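Local structure of restriction endonuclease S subunits (Thermoanaerobacter tengcongensis, 3OKG) at residues G256-Q261 and R274-A279. The protein is the specificity subunit of a type I methyltransferase built of M and S polypeptides, and probably recognises DNA through its target recognition domains. Numbering follows the deposited sequence.
Sequences GLPFFQ and RIWCSA
P258 lies over one face of the W276 indole, side by side with it and pointing the same way. P258 CD sits 4.1 Å from the centroid of the five-membered ring of W276, a CH-pi contact 25° off the ring normal. P258 CG is offset toward the rim, 3.8 Å from W276 CZ2. The L257–P258 peptide covers the same ring near CD1, and the carbonyl carbon of G256 meets its edge. Strands 257-260 and 276-277 run antiparallel in a mixed sheet of the second DNA specificity domain. L257 and C277 form a hydrogen-bonded pair. C277 N donates to L257 O at 2.8 Å; the return bond from L257 N to C277 O is weak. F259 N donates to I275 O at 2.8 Å. A water stands in for the return bond, donating to F259 O and accepting from I275 N. F259 CB packs against C277 CB at 3.9 Å. The F259 ring is carried away from I275-C277, with CG anti to the backbone N (chi1 169°). It meets the ring of Y250, and the side chain also touches C308. C277 SG is also anti to its backbone N and accepts a hydrogen bond from A279 N at 3.3 Å. G256 CA makes a CA-H...O contact with C277 O, at backbone angles that suit glycine. C308 of strand 307-309 makes backbone hydrogen bonds with P258 and F260, and N251 makes one with W276.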
ATOM      1  N   GLY A 256     -34.460  -7.313  22.642  1.00 61.66           N
ATOM      2  CA  GLY A 256     -34.720  -8.233  21.546  1.00 55.91           C
ATOM      3  C   GLY A 256     -33.434  -8.760  20.931  1.00 53.59           C
ATOM      4  O   GLY A 256     -32.647  -9.432  21.604  1.00 59.58           O
ATOM      5  N   LEU A 257     -33.215  -8.444  19.656  1.00 55.47           N
ATOM      6  CA  LEU A 257     -32.070  -8.967  18.913  1.00 47.14           C
ATOM      7  C   LEU A 257     -31.532  -7.917  17.961  1.00 50.05           C
ATOM      8  O   LEU A 257     -32.297  -7.077  17.471  1.00 42.60           O
ATOM      9  CB  LEU A 257     -32.480 -10.209  18.100  1.00 51.09           C
ATOM     10  CG  LEU A 257     -32.808 -11.495  18.854  1.00 61.51           C
ATOM     11  CD1 LEU A 257     -33.267 -12.563  17.877  1.00 47.97           C
ATOM     12  CD2 LEU A 257     -31.604 -11.971  19.664  1.00 44.30           C
ATOM     13  N   PRO A 258     -30.218  -7.968  17.669  1.00 40.43           N
ATOM     14  CA  PRO A 258     -29.685  -7.022  16.679  1.00 37.05           C
ATOM     15  C   PRO A 258     -30.465  -7.151  15.387  1.00 40.90           C
ATOM     16  O   PRO A 258     -30.931  -8.246  15.058  1.00 46.93           O
ATOM     17  CB  PRO A 258     -28.231  -7.475  16.496  1.00 40.10           C
ATOM     18  CG  PRO A 258     -27.901  -8.196  17.780  1.00 42.88           C
ATOM     19  CD  PRO A 258     -29.180  -8.852  18.227  1.00 32.38           C
ATOM     20  N   PHE A 259     -30.612  -6.053  14.659  1.00 38.75           N
ATOM     21  CA  PHE A 259     -31.419  -6.069  13.450  1.00 41.01           C
ATOM     22  C   PHE A 259     -30.588  -5.581  12.287  1.00 55.63           C
ATOM     23  O   PHE A 259     -29.935  -4.533  12.372  1.00 47.99           O
ATOM     24  CB  PHE A 259     -32.678  -5.199  13.605  1.00 36.12           C
ATOM     25  CG  PHE A 259     -33.423  -4.970  12.312  1.00 37.84           C
ATOM     26  CD1 PHE A 259     -34.353  -5.890  11.860  1.00 37.54           C
ATOM     27  CD2 PHE A 259     -33.194  -3.831  11.556  1.00 39.64           C
ATOM     28  CE1 PHE A 259     -35.039  -5.675  10.666  1.00 37.81           C
ATOM     29  CE2 PHE A 259     -33.864  -3.606  10.367  1.00 39.50           C
ATOM     30  CZ  PHE A 259     -34.796  -4.534   9.919  1.00 48.86           C
ATOM     31  N   PHE A 260     -30.605  -6.345  11.201  1.00 35.91           N
ATOM     32  CA  PHE A 260     -29.865  -5.956  10.012  1.00 37.62           C
ATOM     33  C   PHE A 260     -30.801  -5.821   8.821  1.00 49.64           C
ATOM     34  O   PHE A 260     -31.422  -6.796   8.371  1.00 41.27           O
ATOM     35  CB  PHE A 260     -28.728  -6.955   9.729  1.00 43.15           C
ATOM     36  CG  PHE A 260     -27.870  -7.254  10.931  1.00 43.53           C
ATOM     37  CD1 PHE A 260     -27.056  -6.272  11.482  1.00 46.01           C
ATOM     38  CD2 PHE A 260     -27.876  -8.514  11.513  1.00 32.81           C
ATOM     39  CE1 PHE A 260     -26.272  -6.544  12.585  1.00 32.19           C
ATOM     40  CE2 PHE A 260     -27.086  -8.801  12.624  1.00 40.10           C
ATOM     41  CZ  PHE A 260     -26.282  -7.810  13.161  1.00 50.63           C
ATOM     42  N   GLN A 261     -30.898  -4.596   8.325  1.00 46.15           N
ATOM     43  CA  GLN A 261     -31.851  -4.255   7.287  1.00 52.42           C
ATOM     44  C   GLN A 261     -31.443  -4.856   5.962  1.00 45.21           C
ATOM     45  O   GLN A 261     -32.274  -5.408   5.238  1.00 50.15           O
ATOM     46  CB  GLN A 261     -31.959  -2.733   7.139  1.00 34.76           C
ATOM     47  CG  GLN A 261     -32.571  -2.286   5.826  1.00 51.09           C
ATOM     48  CD  GLN A 261     -34.034  -2.661   5.725  1.00 61.00           C
ATOM     49  OE1 GLN A 261     -34.703  -2.861   6.740  1.00 66.96           O
ATOM     50  NE2 GLN A 261     -34.540  -2.766   4.499  1.00 72.63           N
ATOM     51  N   ARG A 274     -25.718  -2.862  15.576  1.00 54.84           N
ATOM     52  CA  ARG A 274     -25.776  -1.413  15.710  1.00 48.07           C
ATOM     53  C   ARG A 274     -27.092  -1.013  16.351  1.00 60.31           C
ATOM     54  O   ARG A 274     -27.135  -0.130  17.206  1.00 64.27           O
ATOM     55  CB  ARG A 274     -25.671  -0.758  14.336  1.00 45.00           C
ATOM     56  CG  ARG A 274     -24.382  -1.063  13.594  1.00 61.70           C
ATOM     57  CD  ARG A 274     -23.556   0.184  13.428  1.00 53.77           C
ATOM     58  NE  ARG A 274     -22.513   0.024  12.419  1.00 76.88           N
ATOM     59  CZ  ARG A 274     -21.350  -0.581  12.643  1.00 77.35           C
ATOM     60  NH1 ARG A 274     -21.093  -1.087  13.841  1.00 75.72           N
ATOM     61  NH2 ARG A 274     -20.447  -0.684  11.673  1.00 77.62           N
ATOM     62  N   ILE A 275     -28.165  -1.669  15.925  1.00 51.54           N
ATOM     63  CA  ILE A 275     -29.511  -1.360  16.402  1.00 51.45           C
ATOM     64  C   ILE A 275     -30.287  -2.658  16.636  1.00 70.61           C
ATOM     65  O   ILE A 275     -30.099  -3.648  15.918  1.00 53.51           O
ATOM     66  CB  ILE A 275     -30.252  -0.449  15.393  1.00 66.87           C
ATOM     67  CG1 ILE A 275     -31.525   0.150  15.994  1.00 61.84           C
ATOM     68  CG2 ILE A 275     -30.580  -1.195  14.119  1.00 49.76           C
ATOM     69  CD1 ILE A 275     -32.253   1.047  15.010  1.00 45.92           C
ATOM     70  N   TRP A 276     -31.137  -2.659  17.660  1.00 47.91           N
ATOM     71  CA  TRP A 276     -31.913  -3.837  18.027  1.00 44.65           C
ATOM     72  C   TRP A 276     -33.368  -3.732  17.575  1.00 59.62           C
ATOM     73  O   TRP A 276     -33.845  -2.647  17.236  1.00 45.11           O
ATOM     74  CB  TRP A 276     -31.897  -4.030  19.534  1.00 53.63           C
ATOM     75  CG  TRP A 276     -30.797  -4.862  20.052  1.00 45.24           C
ATOM     76  CD1 TRP A 276     -30.917  -6.008  20.787  1.00 57.29           C
ATOM     77  CD2 TRP A 276     -29.392  -4.618  19.910  1.00 40.49           C
ATOM     78  NE1 TRP A 276     -29.671  -6.499  21.106  1.00 54.82           N
ATOM     79  CE2 TRP A 276     -28.719  -5.662  20.580  1.00 58.79           C
ATOM     80  CE3 TRP A 276     -28.640  -3.623  19.277  1.00 48.80           C
ATOM     81  CZ2 TRP A 276     -27.331  -5.738  20.635  1.00 49.58           C
ATOM     82  CZ3 TRP A 276     -27.262  -3.699  19.334  1.00 61.53           C
ATOM     83  CH2 TRP A 276     -26.621  -4.748  20.010  1.00 54.92           C
ATOM     84  N   CYS A 277     -34.067  -4.865  17.584  1.00 53.66           N
ATOM     85  CA  CYS A 277     -35.509  -4.894  17.320  1.00 47.57           C
ATOM     86  C   CYS A 277     -36.202  -5.709  18.395  1.00 52.16           C
ATOM     87  O   CYS A 277     -35.942  -6.901  18.545  1.00 49.32           O
ATOM     88  CB  CYS A 277     -35.822  -5.471  15.938  1.00 55.23           C
ATOM     89  SG  CYS A 277     -37.601  -5.835  15.663  1.00 43.74           S
ATOM     90  N   SER A 278     -37.079  -5.058  19.157  1.00 51.53           N
ATOM     91  CA  SER A 278     -37.748  -5.701  20.281  1.00 45.20           C
ATOM     92  C   SER A 278     -38.816  -6.711  19.816  1.00 53.65           C
ATOM     93  O   SER A 278     -39.439  -7.392  20.635  1.00 41.89           O
ATOM     94  CB  SER A 278     -38.404  -4.635  21.166  1.00 40.99           C
ATOM     95  OG  SER A 278     -39.337  -3.894  20.397  1.00 46.56           O
ATOM     96  N   ALA A 279     -39.026  -6.802  18.504  1.00 41.32           N
ATOM     97  CA  ALA A 279     -40.054  -7.692  17.961  1.00 63.19           C
ATOM     98  C   ALA A 279     -39.523  -8.561  16.824  1.00 44.51           C
ATOM     99  O   ALA A 279     -40.027  -8.482  15.707  1.00 38.61           O
ATOM    100  CB  ALA A 279     -41.266  -6.885  17.480  1.00 43.60           C
TER
HETATM  101  O   HOH W   1     -27.643  -3.261  13.331  1.00 38.52           O